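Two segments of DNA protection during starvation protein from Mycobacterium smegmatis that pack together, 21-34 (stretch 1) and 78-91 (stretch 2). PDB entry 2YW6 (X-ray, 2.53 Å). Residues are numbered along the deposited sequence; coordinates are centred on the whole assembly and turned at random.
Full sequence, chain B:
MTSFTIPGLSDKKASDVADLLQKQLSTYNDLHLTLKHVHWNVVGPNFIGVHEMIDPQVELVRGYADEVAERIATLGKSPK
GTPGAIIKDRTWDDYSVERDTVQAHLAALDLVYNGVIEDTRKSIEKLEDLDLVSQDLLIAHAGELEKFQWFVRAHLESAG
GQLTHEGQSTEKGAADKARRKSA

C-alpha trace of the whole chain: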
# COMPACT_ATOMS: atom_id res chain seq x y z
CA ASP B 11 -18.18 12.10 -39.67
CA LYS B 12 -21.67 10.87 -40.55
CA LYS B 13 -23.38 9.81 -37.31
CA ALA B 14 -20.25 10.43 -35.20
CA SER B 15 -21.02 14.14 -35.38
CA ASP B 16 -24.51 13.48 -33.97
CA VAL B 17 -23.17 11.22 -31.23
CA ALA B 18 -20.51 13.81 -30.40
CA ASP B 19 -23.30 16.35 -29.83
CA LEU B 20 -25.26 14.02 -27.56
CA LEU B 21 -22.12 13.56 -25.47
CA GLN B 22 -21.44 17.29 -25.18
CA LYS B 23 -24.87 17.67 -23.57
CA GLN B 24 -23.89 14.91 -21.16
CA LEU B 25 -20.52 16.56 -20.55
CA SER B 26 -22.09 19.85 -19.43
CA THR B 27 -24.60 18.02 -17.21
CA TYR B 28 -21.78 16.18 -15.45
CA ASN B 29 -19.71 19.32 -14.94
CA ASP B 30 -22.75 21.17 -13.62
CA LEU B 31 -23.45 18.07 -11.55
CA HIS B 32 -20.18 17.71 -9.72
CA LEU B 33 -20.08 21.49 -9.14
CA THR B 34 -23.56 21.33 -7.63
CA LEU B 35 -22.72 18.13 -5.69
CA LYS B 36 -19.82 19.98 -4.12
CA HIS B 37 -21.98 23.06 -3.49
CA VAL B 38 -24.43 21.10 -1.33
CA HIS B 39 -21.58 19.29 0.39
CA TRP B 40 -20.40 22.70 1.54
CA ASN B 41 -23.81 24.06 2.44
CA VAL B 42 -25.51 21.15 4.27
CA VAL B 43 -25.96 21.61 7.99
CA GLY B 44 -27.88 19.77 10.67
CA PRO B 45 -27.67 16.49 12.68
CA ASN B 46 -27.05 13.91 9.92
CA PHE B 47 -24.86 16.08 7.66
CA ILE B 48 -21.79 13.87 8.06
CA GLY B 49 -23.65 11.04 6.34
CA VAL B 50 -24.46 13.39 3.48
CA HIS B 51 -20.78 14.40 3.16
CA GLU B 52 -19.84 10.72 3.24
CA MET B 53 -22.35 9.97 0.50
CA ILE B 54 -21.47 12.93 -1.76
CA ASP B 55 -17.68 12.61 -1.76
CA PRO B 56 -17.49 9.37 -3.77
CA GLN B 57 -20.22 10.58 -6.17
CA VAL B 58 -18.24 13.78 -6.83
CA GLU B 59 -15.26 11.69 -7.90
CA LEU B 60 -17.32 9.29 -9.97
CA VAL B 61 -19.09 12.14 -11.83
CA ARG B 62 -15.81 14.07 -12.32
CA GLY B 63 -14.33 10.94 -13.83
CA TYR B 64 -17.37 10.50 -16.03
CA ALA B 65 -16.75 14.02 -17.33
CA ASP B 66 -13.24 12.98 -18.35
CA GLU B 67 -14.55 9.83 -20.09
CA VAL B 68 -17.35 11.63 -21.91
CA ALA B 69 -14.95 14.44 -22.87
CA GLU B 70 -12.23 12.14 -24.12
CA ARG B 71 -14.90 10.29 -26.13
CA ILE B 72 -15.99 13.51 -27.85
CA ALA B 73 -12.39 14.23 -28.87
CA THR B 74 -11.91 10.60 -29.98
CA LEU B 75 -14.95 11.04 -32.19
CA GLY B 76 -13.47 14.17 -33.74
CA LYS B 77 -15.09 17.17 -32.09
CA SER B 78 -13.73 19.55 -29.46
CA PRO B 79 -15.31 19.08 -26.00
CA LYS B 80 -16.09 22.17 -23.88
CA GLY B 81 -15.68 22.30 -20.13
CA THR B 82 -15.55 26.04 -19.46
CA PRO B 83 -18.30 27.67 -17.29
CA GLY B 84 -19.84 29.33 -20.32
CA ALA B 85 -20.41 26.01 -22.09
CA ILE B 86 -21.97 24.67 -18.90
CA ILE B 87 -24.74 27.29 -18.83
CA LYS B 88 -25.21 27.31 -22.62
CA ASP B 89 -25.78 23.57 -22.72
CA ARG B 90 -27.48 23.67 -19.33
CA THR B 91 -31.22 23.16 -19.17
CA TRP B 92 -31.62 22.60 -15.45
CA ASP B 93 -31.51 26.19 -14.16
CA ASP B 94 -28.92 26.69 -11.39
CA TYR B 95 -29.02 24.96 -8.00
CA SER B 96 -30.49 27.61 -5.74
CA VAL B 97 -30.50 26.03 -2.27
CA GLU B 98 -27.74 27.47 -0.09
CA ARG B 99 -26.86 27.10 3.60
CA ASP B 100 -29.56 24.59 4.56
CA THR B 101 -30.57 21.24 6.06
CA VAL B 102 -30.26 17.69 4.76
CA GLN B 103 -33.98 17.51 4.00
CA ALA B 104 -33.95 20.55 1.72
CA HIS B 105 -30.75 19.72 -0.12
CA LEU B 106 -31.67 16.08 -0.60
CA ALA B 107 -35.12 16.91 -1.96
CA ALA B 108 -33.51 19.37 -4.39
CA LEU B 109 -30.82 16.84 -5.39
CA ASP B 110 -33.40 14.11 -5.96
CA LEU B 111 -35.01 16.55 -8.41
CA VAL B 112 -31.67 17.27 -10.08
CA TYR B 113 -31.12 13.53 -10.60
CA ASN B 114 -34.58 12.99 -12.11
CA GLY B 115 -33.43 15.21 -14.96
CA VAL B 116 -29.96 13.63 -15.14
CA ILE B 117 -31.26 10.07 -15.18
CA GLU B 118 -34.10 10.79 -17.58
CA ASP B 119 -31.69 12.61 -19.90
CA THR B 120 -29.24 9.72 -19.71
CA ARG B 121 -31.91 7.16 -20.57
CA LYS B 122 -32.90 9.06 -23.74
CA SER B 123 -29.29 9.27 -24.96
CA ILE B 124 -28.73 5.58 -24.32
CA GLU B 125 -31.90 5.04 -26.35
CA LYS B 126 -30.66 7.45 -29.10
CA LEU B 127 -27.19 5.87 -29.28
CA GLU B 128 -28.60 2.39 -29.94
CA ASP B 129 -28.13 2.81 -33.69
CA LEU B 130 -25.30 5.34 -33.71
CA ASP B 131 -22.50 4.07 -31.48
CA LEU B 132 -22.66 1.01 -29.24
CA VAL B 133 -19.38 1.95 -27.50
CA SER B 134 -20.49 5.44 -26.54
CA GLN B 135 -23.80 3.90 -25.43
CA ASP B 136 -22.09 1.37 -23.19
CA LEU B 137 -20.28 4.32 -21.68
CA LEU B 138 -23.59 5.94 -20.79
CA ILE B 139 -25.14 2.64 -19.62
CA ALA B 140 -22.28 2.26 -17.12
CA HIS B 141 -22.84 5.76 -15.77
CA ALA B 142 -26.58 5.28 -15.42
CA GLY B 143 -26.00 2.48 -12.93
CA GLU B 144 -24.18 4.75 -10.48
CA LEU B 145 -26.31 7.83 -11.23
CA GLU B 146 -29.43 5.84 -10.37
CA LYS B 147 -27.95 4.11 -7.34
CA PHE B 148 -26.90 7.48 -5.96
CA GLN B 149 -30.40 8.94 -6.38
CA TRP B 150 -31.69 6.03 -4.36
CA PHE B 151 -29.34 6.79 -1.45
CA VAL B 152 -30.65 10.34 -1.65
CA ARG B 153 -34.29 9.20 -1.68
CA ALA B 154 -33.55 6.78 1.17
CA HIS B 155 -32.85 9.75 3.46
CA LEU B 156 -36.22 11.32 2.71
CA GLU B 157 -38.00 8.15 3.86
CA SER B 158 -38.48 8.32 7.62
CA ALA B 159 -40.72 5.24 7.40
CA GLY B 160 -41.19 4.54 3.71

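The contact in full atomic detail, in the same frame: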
# COMPACT_ATOMS: atom_id res chain seq x y z
N LEU B 21 -23.08 13.63 -26.57
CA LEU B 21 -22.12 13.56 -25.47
C LEU B 21 -21.81 14.93 -24.86
O LEU B 21 -21.65 15.04 -23.64
CB LEU B 21 -20.83 12.88 -25.92
CG LEU B 21 -20.96 11.38 -26.21
CD1 LEU B 21 -19.64 10.85 -26.74
CD2 LEU B 21 -21.39 10.64 -24.94
N GLN B 22 -21.72 15.96 -25.69
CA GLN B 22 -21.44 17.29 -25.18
C GLN B 22 -22.51 17.69 -24.16
O GLN B 22 -22.20 18.28 -23.13
CB GLN B 22 -21.42 18.31 -26.32
CG GLN B 22 -21.19 19.72 -25.85
CD GLN B 22 -19.84 19.88 -25.18
OE1 GLN B 22 -18.80 19.59 -25.79
NE2 GLN B 22 -19.83 20.34 -23.93
N LYS B 23 -23.76 17.38 -24.48
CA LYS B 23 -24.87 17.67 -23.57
C LYS B 23 -24.55 16.98 -22.25
O LYS B 23 -24.62 17.59 -21.18
CB LYS B 23 -26.20 17.09 -24.11
CG LYS B 23 -27.01 18.01 -24.99
CD LYS B 23 -26.36 18.22 -26.32
CE LYS B 23 -27.27 19.00 -27.25
NZ LYS B 23 -26.74 19.01 -28.65
N GLN B 24 -24.21 15.70 -22.34
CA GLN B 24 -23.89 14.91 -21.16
C GLN B 24 -22.71 15.53 -20.41
O GLN B 24 -22.73 15.62 -19.18
CB GLN B 24 -23.57 13.47 -21.57
CG GLN B 24 -23.67 12.47 -20.43
CD GLN B 24 -25.11 12.15 -20.02
OE1 GLN B 24 -26.05 12.86 -20.40
NE2 GLN B 24 -25.28 11.08 -19.25
N LEU B 25 -21.70 15.96 -21.15
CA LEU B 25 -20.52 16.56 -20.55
C LEU B 25 -20.87 17.77 -19.67
O LEU B 25 -20.38 17.89 -18.54
CB LEU B 25 -19.55 17.01 -21.65
CG LEU B 25 -18.04 17.12 -21.38
CD1 LEU B 25 -17.49 18.28 -22.17
CD2 LEU B 25 -17.75 17.31 -19.90
N SER B 26 -21.71 18.66 -20.19
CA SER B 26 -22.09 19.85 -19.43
C SER B 26 -22.93 19.49 -18.20
O SER B 26 -22.82 20.13 -17.15
CB SER B 26 -22.86 20.82 -20.32
OG SER B 26 -22.10 21.13 -21.47
N THR B 27 -23.77 18.46 -18.33
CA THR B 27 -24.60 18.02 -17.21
C THR B 27 -23.74 17.48 -16.08
O THR B 27 -24.02 17.73 -14.90
CB THR B 27 -25.58 16.91 -17.63
OG1 THR B 27 -26.60 17.47 -18.46
CG2 THR B 27 -26.22 16.26 -16.41
N TYR B 28 -22.69 16.73 -16.44
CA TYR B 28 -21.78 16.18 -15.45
C TYR B 28 -21.01 17.30 -14.76
O TYR B 28 -20.94 17.33 -13.53
CB TYR B 28 -20.78 15.22 -16.11
CG TYR B 28 -21.38 13.89 -16.54
CD1 TYR B 28 -20.67 13.03 -17.39
CD2 TYR B 28 -22.62 13.47 -16.07
CE1 TYR B 28 -21.19 11.78 -17.76
CE2 TYR B 28 -23.15 12.22 -16.42
CZ TYR B 28 -22.43 11.38 -17.26
OH TYR B 28 -22.96 10.17 -17.62
N ASN B 29 -20.46 18.22 -15.53
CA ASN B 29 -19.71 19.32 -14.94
C ASN B 29 -20.61 20.09 -13.97
O ASN B 29 -20.22 20.35 -12.82
CB ASN B 29 -19.19 20.28 -16.01
CG ASN B 29 -18.08 19.67 -16.84
OD1 ASN B 29 -17.43 18.72 -16.42
ND2 ASN B 29 -17.84 20.23 -18.02
N ASP B 30 -21.80 20.44 -14.44
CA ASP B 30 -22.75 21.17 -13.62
C ASP B 30 -23.09 20.32 -12.41
O ASP B 30 -23.26 20.82 -11.30
CB ASP B 30 -24.02 21.46 -14.43
CG ASP B 30 -24.94 22.46 -13.75
OD1 ASP B 30 -24.58 22.97 -12.66
OD2 ASP B 30 -26.03 22.74 -14.29
N LEU B 31 -23.13 19.00 -12.62
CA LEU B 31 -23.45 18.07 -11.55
C LEU B 31 -22.43 17.98 -10.45
O LEU B 31 -22.79 18.06 -9.27
CB LEU B 31 -23.71 16.67 -12.11
CG LEU B 31 -24.25 15.65 -11.10
CD1 LEU B 31 -25.34 16.24 -10.21
CD2 LEU B 31 -24.77 14.45 -11.87
N HIS B 32 -21.15 17.81 -10.79
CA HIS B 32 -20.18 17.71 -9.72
C HIS B 32 -19.95 19.06 -9.04
O HIS B 32 -19.58 19.11 -7.87
CB HIS B 32 -18.87 17.02 -10.19
CG HIS B 32 -18.04 17.81 -11.16
ND1 HIS B 32 -17.37 18.96 -10.82
CD2 HIS B 32 -17.71 17.55 -12.45
CE1 HIS B 32 -16.66 19.38 -11.85
NE2 HIS B 32 -16.85 18.54 -12.85
N LEU B 33 -20.21 20.16 -9.74
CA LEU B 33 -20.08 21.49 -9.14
C LEU B 33 -21.18 21.57 -8.09
O LEU B 33 -20.94 21.88 -6.91
CB LEU B 33 -20.31 22.59 -10.17
CG LEU B 33 -19.23 22.86 -11.22
CD1 LEU B 33 -19.81 23.81 -12.28
CD2 LEU B 33 -17.98 23.43 -10.57
N THR B 34 -22.40 21.29 -8.52
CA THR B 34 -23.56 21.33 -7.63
C THR B 34 -23.35 20.38 -6.44
O THR B 34 -23.53 20.78 -5.29
CB THR B 34 -24.82 20.94 -8.39
OG1 THR B 34 -24.95 21.79 -9.53
CG2 THR B 34 -26.04 21.08 -7.50
N SER B 78 -14.42 18.93 -30.58
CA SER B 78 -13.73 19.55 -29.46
C SER B 78 -14.71 19.70 -28.30
O SER B 78 -15.73 20.40 -28.42
CB SER B 78 -13.20 20.92 -29.91
OG SER B 78 -12.85 21.73 -28.81
N PRO B 79 -14.44 19.02 -27.18
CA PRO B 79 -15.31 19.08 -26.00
C PRO B 79 -15.11 20.39 -25.24
O PRO B 79 -14.00 20.93 -25.20
CB PRO B 79 -14.89 17.85 -25.20
CG PRO B 79 -13.45 17.70 -25.54
CD PRO B 79 -13.40 17.98 -27.02
N LYS B 80 -16.18 20.91 -24.64
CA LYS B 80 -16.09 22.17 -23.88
C LYS B 80 -16.42 22.01 -22.42
O LYS B 80 -17.50 21.55 -22.07
CB LYS B 80 -17.02 23.23 -24.46
CG LYS B 80 -16.61 23.78 -25.80
CD LYS B 80 -17.02 22.86 -26.91
CE LYS B 80 -16.72 23.50 -28.25
NZ LYS B 80 -15.27 23.77 -28.39
N GLY B 81 -15.49 22.42 -21.56
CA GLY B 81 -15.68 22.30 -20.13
C GLY B 81 -15.67 23.61 -19.37
O GLY B 81 -15.77 23.63 -18.14
N THR B 82 -15.56 24.72 -20.09
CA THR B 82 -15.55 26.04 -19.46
C THR B 82 -16.94 26.34 -18.91
O THR B 82 -17.92 25.78 -19.39
CB THR B 82 -15.16 27.14 -20.47
OG1 THR B 82 -16.05 27.09 -21.60
CG2 THR B 82 -13.71 26.98 -20.93
N PRO B 83 -17.04 27.25 -17.93
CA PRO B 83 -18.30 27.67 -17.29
C PRO B 83 -19.35 28.14 -18.28
O PRO B 83 -20.55 27.88 -18.10
CB PRO B 83 -17.86 28.80 -16.37
CG PRO B 83 -16.47 28.41 -16.01
CD PRO B 83 -15.91 27.99 -17.35
N GLY B 84 -18.91 28.84 -19.32
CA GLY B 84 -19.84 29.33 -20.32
C GLY B 84 -20.58 28.19 -20.99
O GLY B 84 -21.82 28.21 -21.11
N ALA B 85 -19.82 27.18 -21.43
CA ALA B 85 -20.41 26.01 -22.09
C ALA B 85 -21.37 25.29 -21.16
O ALA B 85 -22.36 24.71 -21.60
CB ALA B 85 -19.31 25.06 -22.55
N ILE B 86 -21.09 25.33 -19.86
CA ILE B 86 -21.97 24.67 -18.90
C ILE B 86 -23.36 25.31 -18.86
O ILE B 86 -24.35 24.60 -18.83
CB ILE B 86 -21.37 24.66 -17.48
CG1 ILE B 86 -20.13 23.78 -17.44
CG2 ILE B 86 -22.39 24.14 -16.48
CD1 ILE B 86 -19.39 23.82 -16.13
N ILE B 87 -23.43 26.64 -18.87
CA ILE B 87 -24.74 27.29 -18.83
C ILE B 87 -25.43 27.27 -20.20
O ILE B 87 -26.66 27.16 -20.28
CB ILE B 87 -24.65 28.76 -18.31
CG1 ILE B 87 -24.03 29.68 -19.37
CG2 ILE B 87 -23.84 28.81 -17.02
CD1 ILE B 87 -25.06 30.29 -20.32
N LYS B 88 -24.65 27.35 -21.28
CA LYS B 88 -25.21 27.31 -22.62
C LYS B 88 -25.94 25.99 -22.81
O LYS B 88 -27.12 25.94 -23.14
CB LYS B 88 -24.09 27.44 -23.66
CG LYS B 88 -24.57 27.39 -25.11
CD LYS B 88 -25.60 28.47 -25.38
CE LYS B 88 -26.03 28.49 -26.84
NZ LYS B 88 -24.90 28.86 -27.75
N ASP B 89 -25.22 24.90 -22.59
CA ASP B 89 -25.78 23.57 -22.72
C ASP B 89 -26.85 23.34 -21.66
O ASP B 89 -27.90 22.76 -21.93
CB ASP B 89 -24.67 22.53 -22.59
CG ASP B 89 -23.75 22.52 -23.80
OD1 ASP B 89 -22.51 22.53 -23.62
OD2 ASP B 89 -24.28 22.50 -24.94
N ARG B 90 -26.57 23.82 -20.46
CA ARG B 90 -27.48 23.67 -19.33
C ARG B 90 -28.95 23.86 -19.67
O ARG B 90 -29.31 24.68 -20.53
CB ARG B 90 -27.09 24.64 -18.20
CG ARG B 90 -28.06 25.80 -18.01
CD ARG B 90 -27.49 26.87 -17.09
NE ARG B 90 -27.03 26.32 -15.82
CZ ARG B 90 -26.61 27.05 -14.79
NH1 ARG B 90 -26.61 28.38 -14.88
NH2 ARG B 90 -26.21 26.47 -13.67
N THR B 91 -29.78 23.08 -19.00
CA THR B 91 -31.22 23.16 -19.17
C THR B 91 -31.76 23.31 -17.76
O THR B 91 -32.64 24.13 -17.50
CB THR B 91 -31.81 21.89 -19.81
OG1 THR B 91 -31.34 21.77 -21.16
CG2 THR B 91 -33.34 21.97 -19.82

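Stretch 1 is helical throughout, part of a longer helix that begins before L21 and runs on past T34. Stretch 2 starts as a loop, S78 to T82, extended at S78 to K80 but turning at G81, and then forms a short helix, 83-89. T82 is the N-cap residue of that helix, and R90 is the first residue to leave helical phi/psi. The two helix axes approach to 8.7 Å, with 111° between their N-to-C directions, so the short helix lies steeply across the long one. The backbones come close at two points. Q22 CA lies 6.4 Å from P79 CA, beside the loop, and S26 CA lies 4.9 Å from I86 CA, beside the short helix. At the second point the small S26 side chain takes up little room between the backbones. Together the stretches bury 547 Å².

Q22 binds the loop through its amide group. Its OE1 accepts a hydrogen bond from K80 N at 3.2 Å, and its NE2 donates one to K80 O, also at 3.2 Å. The carboxamide thus pairs with both backbone polar groups of K80, much as a neighbouring strand might. Q22 NE2 also makes a weak hydrogen bond to D89 OD1, at 3.5 Å. The K80 side chain starts sideways and its end leads away, where K80 NZ donates to S78 OG at 3.2 Å.

D89 OD1 also accepts a short hydrogen bond from S26 OG, at 2.6 Å. This one carboxylate oxygen therefore ties the end of the short helix to two residues one turn apart on the long helix.

The apolar centre is I86. Its CA-to-CB bond points sideways, but the end of the side chain comes nearer and sits as a knob among S26, N29, D30 and L33. I86 CD1 lies 3.5 Å from N29 CB and 3.9 Å from L33 CD1. I86 CG2 lies 3.7 Å from D30 CB. Even the polar residues N29 and D30 thus offer carbon to this contact. A smaller apolar contact joins L25 CD1 to P79 CB at 4.0 Å.

G81 passes close to N29, with G81 CA 3.7 Å from N29 ND2. An ideal CB on G81 would lie 3.8 Å from the same nitrogen.

Just past the short helix, D30 OD2 and R90 NH2 form a long salt bridge at 3.8 Å. The carboxylate oxygen approaches the guanidinium at its edge, near its plane. R90 is poorly ordered, so this pairing is less certain than the bonds made by Q22 and S26.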